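Local coordinates for protein rutinosidase (PDB 6I1A) that hydrolyses rutinosides to release the disaccharide rutinose, as a secreted family 5 glycoside hydrolase, and probably also acts on beta-1,3-glucans, at residues A[266-271]-A[301-306]; A[275-280]-A[318-323]; A[283-288]-A[325-330]; A[335-340]-A[358-363]. All blocks are in the same frame, centred on the assembly; numbering follows the deposited sequence.

Contact 1 of 4, residues A[266-271]-A[301-306]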
loop_
_atom_site.group_PDB
_atom_site.type_symbol
_atom_site.label_atom_id
_atom_site.label_comp_id
_atom_site.label_asym_id
_atom_site.label_seq_id
_atom_site.Cartn_x
_atom_site.Cartn_y
_atom_site.Cartn_z
ATOM N N HIS A 266 -9.495 10.029 -2.076
ATOM C CA HIS A 266 -8.684 10.922 -1.216
ATOM C C HIS A 266 -7.260 10.397 -1.235
ATOM O O HIS A 266 -7.042 9.241 -0.888
ATOM C CB HIS A 266 -9.204 10.922 0.230
ATOM C CG HIS A 266 -10.528 11.559 0.379
ATOM N ND1 HIS A 266 -11.155 11.686 1.622
ATOM C CD2 HIS A 266 -11.348 12.128 -0.520
ATOM C CE1 HIS A 266 -12.326 12.298 1.447
ATOM N NE2 HIS A 266 -12.499 12.571 0.129
ATOM N N HIS A 267 -6.307 11.209 -1.664
ATOM C CA HIS A 267 -4.893 10.773 -1.795
ATOM C C HIS A 267 -3.980 11.687 -0.994
ATOM O O HIS A 267 -3.860 12.880 -1.349
ATOM C CB HIS A 267 -4.469 10.791 -3.292
ATOM C CG HIS A 267 -5.227 9.827 -4.136
ATOM N ND1 HIS A 267 -5.390 8.510 -3.797
ATOM C CD2 HIS A 267 -5.881 10.040 -5.305
ATOM C CE1 HIS A 267 -6.099 7.925 -4.777
ATOM N NE2 HIS A 267 -6.435 8.836 -5.703
ATOM N N TYR A 268 -3.346 11.120 0.009
ATOM C CA TYR A 268 -2.412 11.828 0.888
ATOM C C TYR A 268 -1.110 11.082 0.984
ATOM O O TYR A 268 -1.001 9.891 0.674
ATOM C CB TYR A 268 -3.054 12.003 2.274
ATOM C CG TYR A 268 -4.186 12.992 2.324
ATOM C CD1 TYR A 268 -3.932 14.344 2.231
ATOM C CD2 TYR A 268 -5.514 12.585 2.446
ATOM C CE1 TYR A 268 -4.929 15.295 2.353
ATOM C CE2 TYR A 268 -6.513 13.534 2.595
ATOM C CZ TYR A 268 -6.222 14.871 2.533
ATOM O OH TYR A 268 -7.229 15.807 2.773
ATOM N N TYR A 269 -0.096 11.817 1.411
ATOM C CA TYR A 269 1.324 11.353 1.362
ATOM C C TYR A 269 2.084 11.613 2.646
ATOM O O TYR A 269 3.287 11.351 2.661
ATOM C CB TYR A 269 2.022 12.006 0.178
ATOM C CG TYR A 269 1.247 11.807 -1.088
ATOM C CD1 TYR A 269 1.277 10.629 -1.828
ATOM C CD2 TYR A 269 0.441 12.823 -1.564
ATOM C CE1 TYR A 269 0.468 10.431 -2.933
ATOM C CE2 TYR A 269 -0.375 12.647 -2.661
ATOM C CZ TYR A 269 -0.382 11.448 -3.355
ATOM O OH TYR A 269 -1.184 11.225 -4.427
ATOM N N TYR A 270 1.439 12.119 3.689
ATOM C CA TYR A 270 2.138 12.750 4.835
ATOM C C TYR A 270 2.494 11.728 5.907
ATOM O O TYR A 270 3.238 12.088 6.857
ATOM C CB TYR A 270 1.309 13.899 5.437
ATOM C CG TYR A 270 -0.047 13.499 5.962
ATOM C CD1 TYR A 270 -0.223 12.934 7.215
ATOM C CD2 TYR A 270 -1.190 13.673 5.210
ATOM C CE1 TYR A 270 -1.474 12.504 7.651
ATOM C CE2 TYR A 270 -2.456 13.284 5.644
ATOM C CZ TYR A 270 -2.600 12.722 6.887
ATOM O OH TYR A 270 -3.879 12.344 7.340
ATOM N N GLU A 271 2.020 10.465 5.800
ATOM C CA GLU A 271 2.522 9.404 6.713
ATOM C C GLU A 271 2.511 8.062 5.984
ATOM O O GLU A 271 1.817 7.870 4.977
ATOM C CB GLU A 271 1.677 9.328 7.977
ATOM C CG GLU A 271 0.224 8.990 7.719
ATOM C CD GLU A 271 -0.687 9.118 8.951
ATOM O OE1 GLU A 271 -0.286 9.732 9.940
ATOM O OE2 GLU A 271 -1.865 8.693 8.820
ATOM N N VAL A 301 -10.822 13.615 -7.381
ATOM C CA VAL A 301 -9.897 13.484 -6.248
ATOM C C VAL A 301 -10.313 14.553 -5.257
ATOM O O VAL A 301 -9.806 15.703 -5.286
ATOM C CB VAL A 301 -8.427 13.572 -6.682
ATOM C CG1 VAL A 301 -7.518 13.485 -5.474
ATOM C CG2 VAL A 301 -8.133 12.454 -7.652
ATOM N N GLY A 302 -11.316 14.259 -4.429
ATOM C CA GLY A 302 -11.916 15.302 -3.588
ATOM C C GLY A 302 -11.072 15.805 -2.440
ATOM O O GLY A 302 -11.470 16.845 -1.850
ATOM N N GLU A 303 -10.031 15.106 -2.075
ATOM C CA GLU A 303 -9.074 15.604 -1.073
ATOM C C GLU A 303 -7.691 15.114 -1.489
ATOM O O GLU A 303 -7.514 13.928 -1.816
ATOM C CB GLU A 303 -9.308 15.102 0.336
ATOM C CG GLU A 303 -10.590 15.564 0.968
ATOM C CD GLU A 303 -10.704 15.192 2.432
ATOM O OE1 GLU A 303 -9.659 14.868 3.105
ATOM O OE2 GLU A 303 -11.850 15.153 2.945
ATOM N N TRP A 304 -6.715 16.008 -1.331
ATOM C CA TRP A 304 -5.272 15.710 -1.457
ATOM C C TRP A 304 -4.505 16.896 -0.929
ATOM O O TRP A 304 -5.048 18.005 -0.765
ATOM C CB TRP A 304 -4.874 15.374 -2.910
ATOM C CG TRP A 304 -4.846 16.572 -3.816
ATOM C CD1 TRP A 304 -5.869 17.351 -4.253
ATOM C CD2 TRP A 304 -3.638 17.153 -4.380
ATOM N NE1 TRP A 304 -5.393 18.335 -5.095
ATOM C CE2 TRP A 304 -4.034 18.247 -5.181
ATOM C CE3 TRP A 304 -2.281 16.814 -4.287
ATOM C CZ2 TRP A 304 -3.099 18.976 -5.914
ATOM C CZ3 TRP A 304 -1.359 17.542 -5.025
ATOM C CH2 TRP A 304 -1.801 18.604 -5.793
ATOM N N ALA A 305 -3.218 16.677 -0.646
ATOM C CA ALA A 305 -2.301 17.733 -0.242
ATOM C C ALA A 305 -0.891 17.268 -0.525
ATOM O O ALA A 305 -0.665 16.092 -0.667
ATOM C CB ALA A 305 -2.508 18.139 1.194
ATOM N N ILE A 306 0.062 18.217 -0.536
ATOM C CA ILE A 306 1.470 17.930 -0.965
ATOM C C ILE A 306 2.397 17.583 0.180
ATOM O O ILE A 306 3.584 17.300 -0.131
ATOM C CB ILE A 306 2.044 19.089 -1.793
ATOM C CG1 ILE A 306 2.151 20.368 -1.001
ATOM C CG2 ILE A 306 1.300 19.233 -3.074
ATOM C CD1 ILE A 306 3.108 21.377 -1.672
HETATM O O HOH W 1 -0.151 14.708 1.774
#
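Glu303 lies against the face of the His266 ring, with OE2 3.3 Å from His266 CE1, and gives OE1 to Tyr268. Glu303 CG is over the centre of the ring, 3.7 Å from its centroid, and the carboxylate is 21° from parallel to it. CG of His266, anti to its carbonyl carbon (chi1 -68°), sits beside Glu303 CB. Imidazole suits the place because its flat face takes the glutamate chain while ND1 and NE2 bond Glu194 and Asp264. Tyr268 OH donates to Glu303 OE1 at 2.6 Å, on the anti side of the carboxylate and 23° out of its plane; Arg92 holds OE2 in a salt bridge. The backbones are neighbouring parallel strands of a beta-alpha-beta unit in the TIM barrel, joined by His267 N to Glu303 O at 3.0 Å. Where they drift apart, a water accepts from Tyr269 N and donates to Ala305 O, each at 2.9 Å. Apolar packing falls to Tyr268: Trp304 CA sits over its ring face, and the small Ala305 brings CB to 3.9 Å from Tyr268 CE1.

Contact 2 of 4, residues A[275-280]-A[318-323]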
loop_
_atom_site.group_PDB
_atom_site.type_symbol
_atom_site.label_atom_id
_atom_site.label_comp_id
_atom_site.label_asym_id
_atom_site.label_seq_id
_atom_site.Cartn_x
_atom_site.Cartn_y
_atom_site.Cartn_z
ATOM N N SER A 275 7.621 8.734 1.053
ATOM C CA SER A 275 7.462 9.915 0.220
ATOM C C SER A 275 8.367 11.073 0.687
ATOM O O SER A 275 8.583 11.235 1.901
ATOM C CB SER A 275 6.043 10.349 0.165
ATOM O OG SER A 275 5.589 10.661 1.454
ATOM N N SER A 276 8.801 11.868 -0.275
ATOM C CA SER A 276 9.544 13.108 -0.025
ATOM C C SER A 276 8.996 14.204 -0.923
ATOM O O SER A 276 8.287 13.924 -1.909
ATOM C CB SER A 276 11.032 12.896 -0.317
ATOM O OG SER A 276 11.214 12.642 -1.699
ATOM N N SER A 277 9.413 15.464 -0.713
ATOM C CA SER A 277 9.048 16.481 -1.703
ATOM C C SER A 277 9.631 16.155 -3.082
ATOM O O SER A 277 8.994 16.408 -4.100
ATOM C CB SER A 277 9.382 17.856 -1.291
ATOM O OG SER A 277 8.718 18.234 -0.087
ATOM N N GLU A 278 10.858 15.611 -3.109
ATOM C CA GLU A 278 11.528 15.326 -4.386
ATOM C C GLU A 278 10.770 14.267 -5.164
ATOM O O GLU A 278 10.634 14.416 -6.389
ATOM C CB GLU A 278 12.970 14.871 -4.133
ATOM C CG GLU A 278 13.746 14.621 -5.421
ATOM C CD GLU A 278 13.870 15.874 -6.285
ATOM O OE1 GLU A 278 14.128 16.917 -5.698
ATOM O OE2 GLU A 278 13.567 15.830 -7.518
ATOM N N ASN A 279 10.311 13.194 -4.510
ATOM C CA ASN A 279 9.709 12.052 -5.223
ATOM C C ASN A 279 8.178 12.127 -5.251
ATOM O O ASN A 279 7.548 11.203 -5.822
ATOM C CB ASN A 279 10.196 10.712 -4.657
ATOM C CG ASN A 279 9.679 10.370 -3.301
ATOM O OD1 ASN A 279 8.629 10.879 -2.875
ATOM N ND2 ASN A 279 10.378 9.498 -2.592
ATOM N N LEU A 280 7.605 13.202 -4.696
ATOM C CA LEU A 280 6.123 13.238 -4.554
ATOM C C LEU A 280 5.457 13.002 -5.889
ATOM O O LEU A 280 4.424 12.321 -5.944
ATOM C CB LEU A 280 5.701 14.566 -3.957
ATOM C CG LEU A 280 4.256 14.536 -3.439
ATOM C CD1 LEU A 280 4.179 13.817 -2.117
ATOM C CD2 LEU A 280 3.679 15.923 -3.331
ATOM N N LYS A 318 5.568 24.590 -5.481
ATOM C CA LYS A 318 4.888 24.960 -6.756
ATOM C C LYS A 318 4.906 23.774 -7.730
ATOM O O LYS A 318 3.851 23.440 -8.290
ATOM C CB LYS A 318 5.517 26.200 -7.398
ATOM C CG LYS A 318 4.955 26.571 -8.765
ATOM C CD LYS A 318 5.494 27.878 -9.310
ATOM C CE LYS A 318 4.839 28.285 -10.612
ATOM N NZ LYS A 318 5.474 29.487 -11.199
ATOM N N ARG A 319 6.072 23.151 -7.905
ATOM C CA ARG A 319 6.211 21.993 -8.824
ATOM C C ARG A 319 5.251 20.873 -8.397
ATOM O O ARG A 319 4.599 20.294 -9.277
ATOM C CB ARG A 319 7.665 21.509 -8.814
ATOM C CG ARG A 319 7.904 20.219 -9.583
ATOM C CD ARG A 319 7.898 19.010 -8.663
ATOM N NE ARG A 319 9.058 18.170 -8.908
ATOM C CZ ARG A 319 9.575 17.303 -8.052
ATOM N NH1 ARG A 319 9.042 17.145 -6.853
ATOM N NH2 ARG A 319 10.633 16.595 -8.399
ATOM N N ASN A 320 5.165 20.606 -7.092
ATOM C CA ASN A 320 4.324 19.512 -6.536
ATOM C C ASN A 320 2.829 19.814 -6.706
ATOM O O ASN A 320 2.089 18.903 -7.098
ATOM C CB ASN A 320 4.735 19.170 -5.103
ATOM C CG ASN A 320 6.031 18.387 -5.058
ATOM O OD1 ASN A 320 6.383 17.722 -6.023
ATOM N ND2 ASN A 320 6.737 18.455 -3.943
ATOM N N VAL A 321 2.395 21.034 -6.392
ATOM C CA VAL A 321 0.938 21.368 -6.571
ATOM C C VAL A 321 0.581 21.255 -8.034
ATOM O O VAL A 321 -0.462 20.651 -8.403
ATOM C CB VAL A 321 0.572 22.768 -6.051
ATOM C CG1 VAL A 321 -0.883 23.125 -6.351
ATOM C CG2 VAL A 321 0.823 22.896 -4.608
ATOM N N LEU A 322 1.392 21.839 -8.935
ATOM C CA LEU A 322 1.069 21.789 -10.363
ATOM C C LEU A 322 1.111 20.362 -10.901
ATOM O O LEU A 322 0.256 19.995 -11.733
ATOM C CB LEU A 322 2.014 22.713 -11.144
ATOM C CG LEU A 322 1.854 24.200 -10.829
ATOM C CD1 LEU A 322 2.866 24.990 -11.663
ATOM C CD2 LEU A 322 0.471 24.704 -11.114
ATOM N N ALA A 323 2.067 19.543 -10.434
ATOM C CA ALA A 323 2.141 18.134 -10.853
ATOM C C ALA A 323 0.840 17.403 -10.479
ATOM O O ALA A 323 0.268 16.630 -11.252
ATOM C CB ALA A 323 3.357 17.444 -10.279
#
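The loop from barrel strand 261-269 into helix 280-290 is fastened to the neighbouring helix 317-331 where Arg319 bonds the carbonyls of Glu278 and, weakly, Ser277, and Asn320 bonds that of Ser277. Arginine suits this place because its flat guanidinium offers several N-H groups at once. NH2 and NH1 of Arg319 both donate to Glu278 O, at 3.0 and 3.2 Å, NH2 coming close to the carbonyl plane and NH1 from well above it. The weak bond to Ser277 O also comes from Arg319 NH1. The arginine chain bends at chi2 (-97°), which places CD off the extended path. Glu278 folds its own chain so that OE2 forms a salt bridge with Arg319 NH2 at 3.2 Å, the carboxylate standing 68° from the guanidinium plane on the exposed margin. This loop leads into helix 280-290, one of those wrapping the beta/alpha barrel, and its turn contains an ST motif, Asn279 N to Ser276 OG, returned by Ser276 N to Asn279 OD1. Asparagine has both an acceptor and a donor to spend: Asn320 OD1 receives Arg319 NH1 at 2.8 Å, while ND2 gives Ser277 O a bond of 3.1 Å lying nearly in the amide plane. Ser277 OG turns elsewhere, to Thr313 N. Beneath the polar network Leu280 CD2 packs on Asn320 CG at 3.8 Å, both residues being buried.

Contact 3 of 4, residues A[283-288]-A[325-330]. With EDO (1,2-ethanediol), chain Q.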
loop_
_atom_site.group_PDB
_atom_site.type_symbol
_atom_site.label_atom_id
_atom_site.label_comp_id
_atom_site.label_asym_id
_atom_site.label_seq_id
_atom_site.Cartn_x
_atom_site.Cartn_y
_atom_site.Cartn_z
ATOM N N TYR A 283 4.675 9.382 -6.497
ATOM C CA TYR A 283 3.580 8.846 -5.625
ATOM C C TYR A 283 2.230 9.316 -6.159
ATOM O O TYR A 283 1.216 8.559 -6.165
ATOM C CB TYR A 283 3.774 9.245 -4.170
ATOM C CG TYR A 283 4.786 8.398 -3.444
ATOM C CD1 TYR A 283 6.135 8.682 -3.474
ATOM C CD2 TYR A 283 4.385 7.270 -2.765
ATOM C CE1 TYR A 283 7.069 7.858 -2.882
ATOM C CE2 TYR A 283 5.309 6.455 -2.116
ATOM C CZ TYR A 283 6.651 6.771 -2.147
ATOM O OH TYR A 283 7.607 5.938 -1.573
ATOM N N ILE A 284 2.151 10.568 -6.612
ATOM C CA ILE A 284 0.913 11.100 -7.223
ATOM C C ILE A 284 0.573 10.273 -8.468
ATOM O O ILE A 284 -0.596 9.850 -8.673
ATOM C CB ILE A 284 1.104 12.601 -7.537
ATOM C CG1 ILE A 284 1.071 13.417 -6.242
ATOM C CG2 ILE A 284 0.082 13.152 -8.524
ATOM C CD1 ILE A 284 1.548 14.855 -6.387
ATOM N N LEU A 285 1.561 10.085 -9.357
ATOM C CA LEU A 285 1.296 9.325 -10.580
ATOM C C LEU A 285 0.907 7.874 -10.236
ATOM O O LEU A 285 0.000 7.333 -10.896
ATOM C CB LEU A 285 2.522 9.373 -11.505
ATOM C CG LEU A 285 2.375 8.647 -12.849
ATOM C CD1 LEU A 285 1.233 9.246 -13.645
ATOM C CD2 LEU A 285 3.674 8.732 -13.634
ATOM N N ALA A 286 1.495 7.253 -9.227
ATOM C CA ALA A 286 1.138 5.885 -8.828
ATOM C C ALA A 286 -0.350 5.814 -8.429
ATOM O O ALA A 286 -1.112 4.905 -8.856
ATOM C CB ALA A 286 2.039 5.385 -7.715
ATOM N N ASP A 287 -0.810 6.776 -7.648
ATOM C CA ASP A 287 -2.216 6.823 -7.243
ATOM C C ASP A 287 -3.089 6.962 -8.470
ATOM O O ASP A 287 -4.139 6.317 -8.598
ATOM C CB ASP A 287 -2.448 7.972 -6.254
ATOM C CG ASP A 287 -1.925 7.713 -4.859
ATOM O OD1 ASP A 287 -1.647 6.527 -4.510
ATOM O OD2 ASP A 287 -1.828 8.676 -4.095
ATOM N N ALA A 288 -2.745 7.876 -9.368
ATOM C CA ALA A 288 -3.593 8.101 -10.529
ATOM C C ALA A 288 -3.636 6.855 -11.424
ATOM O O ALA A 288 -4.700 6.504 -12.004
ATOM C CB ALA A 288 -3.125 9.282 -11.371
ATOM N N LEU A 325 -2.204 18.750 -9.769
ATOM C CA LEU A 325 -3.357 19.253 -10.528
ATOM C C LEU A 325 -3.403 18.625 -11.925
ATOM O O LEU A 325 -4.466 18.156 -12.408
ATOM C CB LEU A 325 -3.310 20.769 -10.659
ATOM C CG LEU A 325 -3.523 21.514 -9.361
ATOM C CD1 LEU A 325 -3.442 23.019 -9.598
ATOM C CD2 LEU A 325 -4.869 21.252 -8.727
ATOM N N GLU A 326 -2.259 18.598 -12.590
ATOM C CA GLU A 326 -2.192 18.089 -13.973
ATOM C C GLU A 326 -2.537 16.592 -14.027
ATOM O O GLU A 326 -3.244 16.125 -14.952
ATOM C CB GLU A 326 -0.805 18.305 -14.612
ATOM C CG GLU A 326 -0.517 19.739 -15.007
ATOM C CD GLU A 326 0.915 19.967 -15.450
ATOM O OE1 GLU A 326 1.328 21.158 -15.376
ATOM O OE2 GLU A 326 1.655 18.921 -15.699
ATOM N N THR A 327 -2.073 15.834 -13.032
ATOM C CA THR A 327 -2.279 14.379 -12.992
ATOM C C THR A 327 -3.759 14.100 -12.731
ATOM O O THR A 327 -4.342 13.287 -13.430
ATOM C CB THR A 327 -1.375 13.760 -11.953
ATOM O OG1 THR A 327 0.008 14.054 -12.211
ATOM C CG2 THR A 327 -1.541 12.250 -11.937
ATOM N N TRP A 328 -4.316 14.706 -11.715
ATOM C CA TRP A 328 -5.718 14.386 -11.384
ATOM C C TRP A 328 -6.657 14.794 -12.503
ATOM O O TRP A 328 -7.747 14.157 -12.653
ATOM C CB TRP A 328 -6.158 15.028 -10.086
ATOM C CG TRP A 328 -5.282 14.825 -8.889
ATOM C CD1 TRP A 328 -4.847 15.793 -8.032
ATOM C CD2 TRP A 328 -4.632 13.616 -8.438
ATOM N NE1 TRP A 328 -4.075 15.279 -7.064
ATOM C CE2 TRP A 328 -3.915 13.929 -7.252
ATOM C CE3 TRP A 328 -4.648 12.287 -8.836
ATOM C CZ2 TRP A 328 -3.221 12.983 -6.488
ATOM C CZ3 TRP A 328 -3.945 11.350 -8.094
ATOM C CH2 TRP A 328 -3.236 11.678 -6.942
ATOM N N SER A 329 -6.363 15.868 -13.268
ATOM C CA SER A 329 -7.311 16.292 -14.321
ATOM C C SER A 329 -7.117 15.495 -15.627
ATOM O O SER A 329 -8.008 15.639 -16.513
ATOM C CB SER A 329 -7.258 17.776 -14.497
ATOM O OG SER A 329 -5.977 18.141 -14.915
ATOM N N SER A 330 -6.059 14.752 -15.734
ATOM C CA SER A 330 -5.769 13.899 -16.919
ATOM C C SER A 330 -6.355 12.511 -16.742
ATOM O O SER A 330 -7.076 12.047 -17.639
ATOM C CB SER A 330 -4.343 13.852 -17.243
ATOM O OG SER A 330 -4.202 13.209 -18.503
HETATM C C1 EDO Q . -0.758 13.414 -17.764
HETATM O O1 EDO Q . -1.673 13.941 -18.696
HETATM C C2 EDO Q . -0.513 14.242 -16.574
HETATM O O2 EDO Q . 0.232 15.405 -16.935
#
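Helices 283-288 and 325-330 run side by side and nearly parallel, their axes 9.8 Å apart at 9°, with Leu285 opposite Thr327 and Ala288 near Trp328. Ala288 permits the closest approach: its CB lies 3.4 Å from Thr327 CG2, tighter than usual for two carbons. Thr327 has CG2 anti to its backbone N, directing the methyl at helix 283-288, while OG1 is spent on Ala323 O one turn back. Such parallel neighbours are the usual arrangement in the outer layer of a beta/alpha barrel, where successive helices pack side by side around the strands. Trp328 lies between helix 280-290 and the strands, touching both. Ile284 CG2 stands over the face of its six-membered ring, offset toward the rim and 4.1 Å from the centroid, in a CH-pi contact. At the ring's edge, Trp328 CH2 comes 3.9 Å from Asp287 CB, and Trp328 CZ3 lies 3.9 Å from Ala288 N. The carboxylate of Asp287 is engaged by Tyr269 and Lys291. Inward, Trp328 reaches His267 and the edge-to-face partner Trp304.

Contact 4 of 4, residues A[335-340]-A[358-363]. With EDO (1,2-ethanediol), chain L.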
loop_
_atom_site.group_PDB
_atom_site.type_symbol
_atom_site.label_atom_id
_atom_site.label_comp_id
_atom_site.label_asym_id
_atom_site.label_seq_id
_atom_site.Cartn_x
_atom_site.Cartn_y
_atom_site.Cartn_z
ATOM N N SER A 335 -9.781 17.644 -9.209
ATOM C CA SER A 335 -9.441 17.469 -7.801
ATOM C C SER A 335 -9.875 18.692 -7.001
ATOM O O SER A 335 -10.050 19.773 -7.564
ATOM C CB SER A 335 -7.965 17.178 -7.623
ATOM O OG SER A 335 -7.184 18.283 -8.122
ATOM N N SER A 336 -9.910 18.505 -5.693
ATOM C CA SER A 336 -10.104 19.629 -4.763
ATOM C C SER A 336 -9.122 19.516 -3.612
ATOM O O SER A 336 -9.071 18.522 -2.897
ATOM C CB SER A 336 -11.549 19.809 -4.243
ATOM O OG SER A 336 -12.146 18.628 -3.801
ATOM N N TYR A 337 -8.294 20.548 -3.444
ATOM C CA TYR A 337 -7.191 20.561 -2.473
ATOM C C TYR A 337 -7.730 20.728 -1.071
ATOM O O TYR A 337 -8.713 21.449 -0.836
ATOM C CB TYR A 337 -6.259 21.739 -2.813
ATOM C CG TYR A 337 -4.885 21.598 -2.231
ATOM C CD1 TYR A 337 -3.919 20.906 -2.913
ATOM C CD2 TYR A 337 -4.559 22.116 -0.996
ATOM C CE1 TYR A 337 -2.650 20.758 -2.400
ATOM C CE2 TYR A 337 -3.289 21.914 -0.428
ATOM C CZ TYR A 337 -2.351 21.211 -1.142
ATOM O OH TYR A 337 -1.094 21.007 -0.615
ATOM N N TRP A 338 -7.062 20.096 -0.116
ATOM C CA TRP A 338 -7.325 20.296 1.325
ATOM C C TRP A 338 -6.225 21.231 1.811
ATOM O O TRP A 338 -5.106 20.740 1.973
ATOM C CB TRP A 338 -7.329 18.995 2.124
ATOM C CG TRP A 338 -7.837 19.195 3.520
ATOM C CD1 TRP A 338 -7.178 19.603 4.642
ATOM C CD2 TRP A 338 -9.231 19.092 3.893
ATOM N NE1 TRP A 338 -8.053 19.702 5.695
ATOM C CE2 TRP A 338 -9.317 19.405 5.252
ATOM C CE3 TRP A 338 -10.402 18.694 3.222
ATOM C CZ2 TRP A 338 -10.513 19.348 5.979
ATOM C CZ3 TRP A 338 -11.580 18.669 3.924
ATOM C CH2 TRP A 338 -11.637 18.979 5.269
ATOM N N THR A 339 -6.490 22.501 2.092
ATOM C CA THR A 339 -7.787 23.189 2.157
ATOM C C THR A 339 -7.590 24.655 1.832
ATOM O O THR A 339 -6.417 25.142 1.690
ATOM C CB THR A 339 -8.385 22.935 3.536
ATOM O OG1 THR A 339 -9.688 23.529 3.623
ATOM C CG2 THR A 339 -7.547 23.457 4.685
ATOM N N ALA A 340 -8.665 25.430 1.696
ATOM C CA ALA A 340 -8.568 26.834 1.282
ATOM C C ALA A 340 -7.733 27.649 2.272
ATOM O O ALA A 340 -6.847 28.429 1.786
ATOM C CB ALA A 340 -9.961 27.414 1.197
ATOM N N TRP A 358 -0.415 23.203 3.369
ATOM C CA TRP A 358 -1.877 22.882 3.402
ATOM C C TRP A 358 -2.771 24.093 3.139
ATOM O O TRP A 358 -4.003 23.895 3.184
ATOM C CB TRP A 358 -2.216 22.226 4.733
ATOM C CG TRP A 358 -1.629 20.887 4.973
ATOM C CD1 TRP A 358 -0.369 20.629 5.391
ATOM C CD2 TRP A 358 -2.287 19.629 4.846
ATOM N NE1 TRP A 358 -0.205 19.270 5.543
ATOM C CE2 TRP A 358 -1.382 18.617 5.184
ATOM C CE3 TRP A 358 -3.577 19.258 4.410
ATOM C CZ2 TRP A 358 -1.714 17.262 5.172
ATOM C CZ3 TRP A 358 -3.904 17.923 4.405
ATOM C CH2 TRP A 358 -3.015 16.927 4.779
ATOM N N CYS A 359 -2.240 25.289 2.871
ATOM C CA CYS A 359 -3.052 26.506 2.670
ATOM C C CYS A 359 -3.108 26.866 1.217
ATOM O O CYS A 359 -2.122 27.398 0.641
ATOM C CB CYS A 359 -2.510 27.644 3.500
ATOM S SG CYS A 359 -3.609 29.073 3.391
ATOM N N TYR A 360 -4.195 26.586 0.544
ATOM C CA TYR A 360 -4.277 26.860 -0.891
ATOM C C TYR A 360 -4.210 28.359 -1.195
ATOM O O TYR A 360 -3.692 28.753 -2.213
ATOM C CB TYR A 360 -5.545 26.259 -1.488
ATOM C CG TYR A 360 -5.469 25.997 -2.954
ATOM C CD1 TYR A 360 -4.866 24.859 -3.443
ATOM C CD2 TYR A 360 -5.909 26.919 -3.889
ATOM C CE1 TYR A 360 -4.813 24.583 -4.794
ATOM C CE2 TYR A 360 -5.872 26.670 -5.252
ATOM C CZ TYR A 360 -5.329 25.475 -5.723
ATOM O OH TYR A 360 -5.281 25.168 -7.058
ATOM N N GLU A 361 -4.797 29.216 -0.343
ATOM C CA GLU A 361 -4.794 30.678 -0.602
ATOM C C GLU A 361 -3.333 31.161 -0.606
ATOM O O GLU A 361 -3.041 32.050 -1.414
ATOM C CB GLU A 361 -5.601 31.424 0.437
ATOM C CG GLU A 361 -7.104 31.242 0.231
ATOM C CD GLU A 361 -7.957 32.153 1.088
ATOM O OE1 GLU A 361 -7.417 32.694 2.048
ATOM O OE2 GLU A 361 -9.148 32.117 0.923
ATOM N N THR A 362 -2.481 30.564 0.213
ATOM C CA THR A 362 -1.028 30.941 0.196
ATOM C C THR A 362 -0.485 30.668 -1.192
ATOM O O THR A 362 0.266 31.498 -1.780
ATOM C CB THR A 362 -0.257 30.152 1.240
ATOM O OG1 THR A 362 -0.675 30.607 2.526
ATOM C CG2 THR A 362 1.236 30.322 1.082
ATOM N N PHE A 363 -0.785 29.517 -1.787
ATOM C CA PHE A 363 -0.286 29.204 -3.145
ATOM C C PHE A 363 -0.730 30.252 -4.154
ATOM O O PHE A 363 -0.016 30.640 -5.086
ATOM C CB PHE A 363 -0.761 27.823 -3.595
ATOM C CG PHE A 363 -0.369 26.683 -2.706
ATOM C CD1 PHE A 363 0.738 26.700 -1.896
ATOM C CD2 PHE A 363 -1.135 25.521 -2.704
ATOM C CE1 PHE A 363 1.126 25.616 -1.140
ATOM C CE2 PHE A 363 -0.764 24.436 -1.932
ATOM C CZ PHE A 363 0.378 24.461 -1.177
HETATM C C1 EDO L . -6.619 26.190 -9.887
HETATM O O1 EDO L . -6.165 26.819 -8.763
HETATM C C2 EDO L . -5.620 26.040 -10.951
HETATM O O2 EDO L . -6.176 25.203 -11.991
#
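This is a buried aromatic and main-chain contact between the end of the last barrel strand, with the loop beyond it, and the start of helix 360-365. Aromatic rings suit it because face and edge can both pack, while Tyr337 still places its OH on Tyr357 O. Phe363 turns its edge toward the face of Tyr337, offset, with CE2 3.7 Å from Tyr337 CZ. CG of Tyr337 is anti to the backbone N (chi1 -160°) and meets Tyr360 CD1 at 3.5 Å. Trp338 CD1 touches Trp358 CE3 at 3.6 Å, rim to rim. The peptide before Thr339 is cis, as in many family 5 enzymes just after the last barrel strand; its N-H, on Thr339 N, donates to Trp358 O at 3.1 Å. First-turn N-H groups have no carbonyl of their own helix to bond, so Thr339 O receives Tyr360 N and Ala340 O receives Glu361 N. Leu325 and Val321 of helix 317-331 touch Tyr360 and Phe363, and Trp304 of strand 299-308 meets Tyr337 edge-to-face.

The centres of contacts 1 and 4 lie about 11 and 12 Å from the centre of the chain, those of contacts 3 and 2 about 18 and 22 Å; all four are buried, but contact 2 has an exposed margin at Glu278. Contact 1 joins two barrel strands and mixes main-chain, carboxylate and ring chemistry; contact 4 works on the next strand, which is bonded to strand 299-308 through Val301 O and Ser336 N. Contacts 2 and 3 both tie helix 317-331 to the connection that follows strand 261-269, one through charged and amide groups at a loop, the other through apolar packing along helices. Tyr269 O, bonding Ser275 OG, joins contact 1 to contact 2.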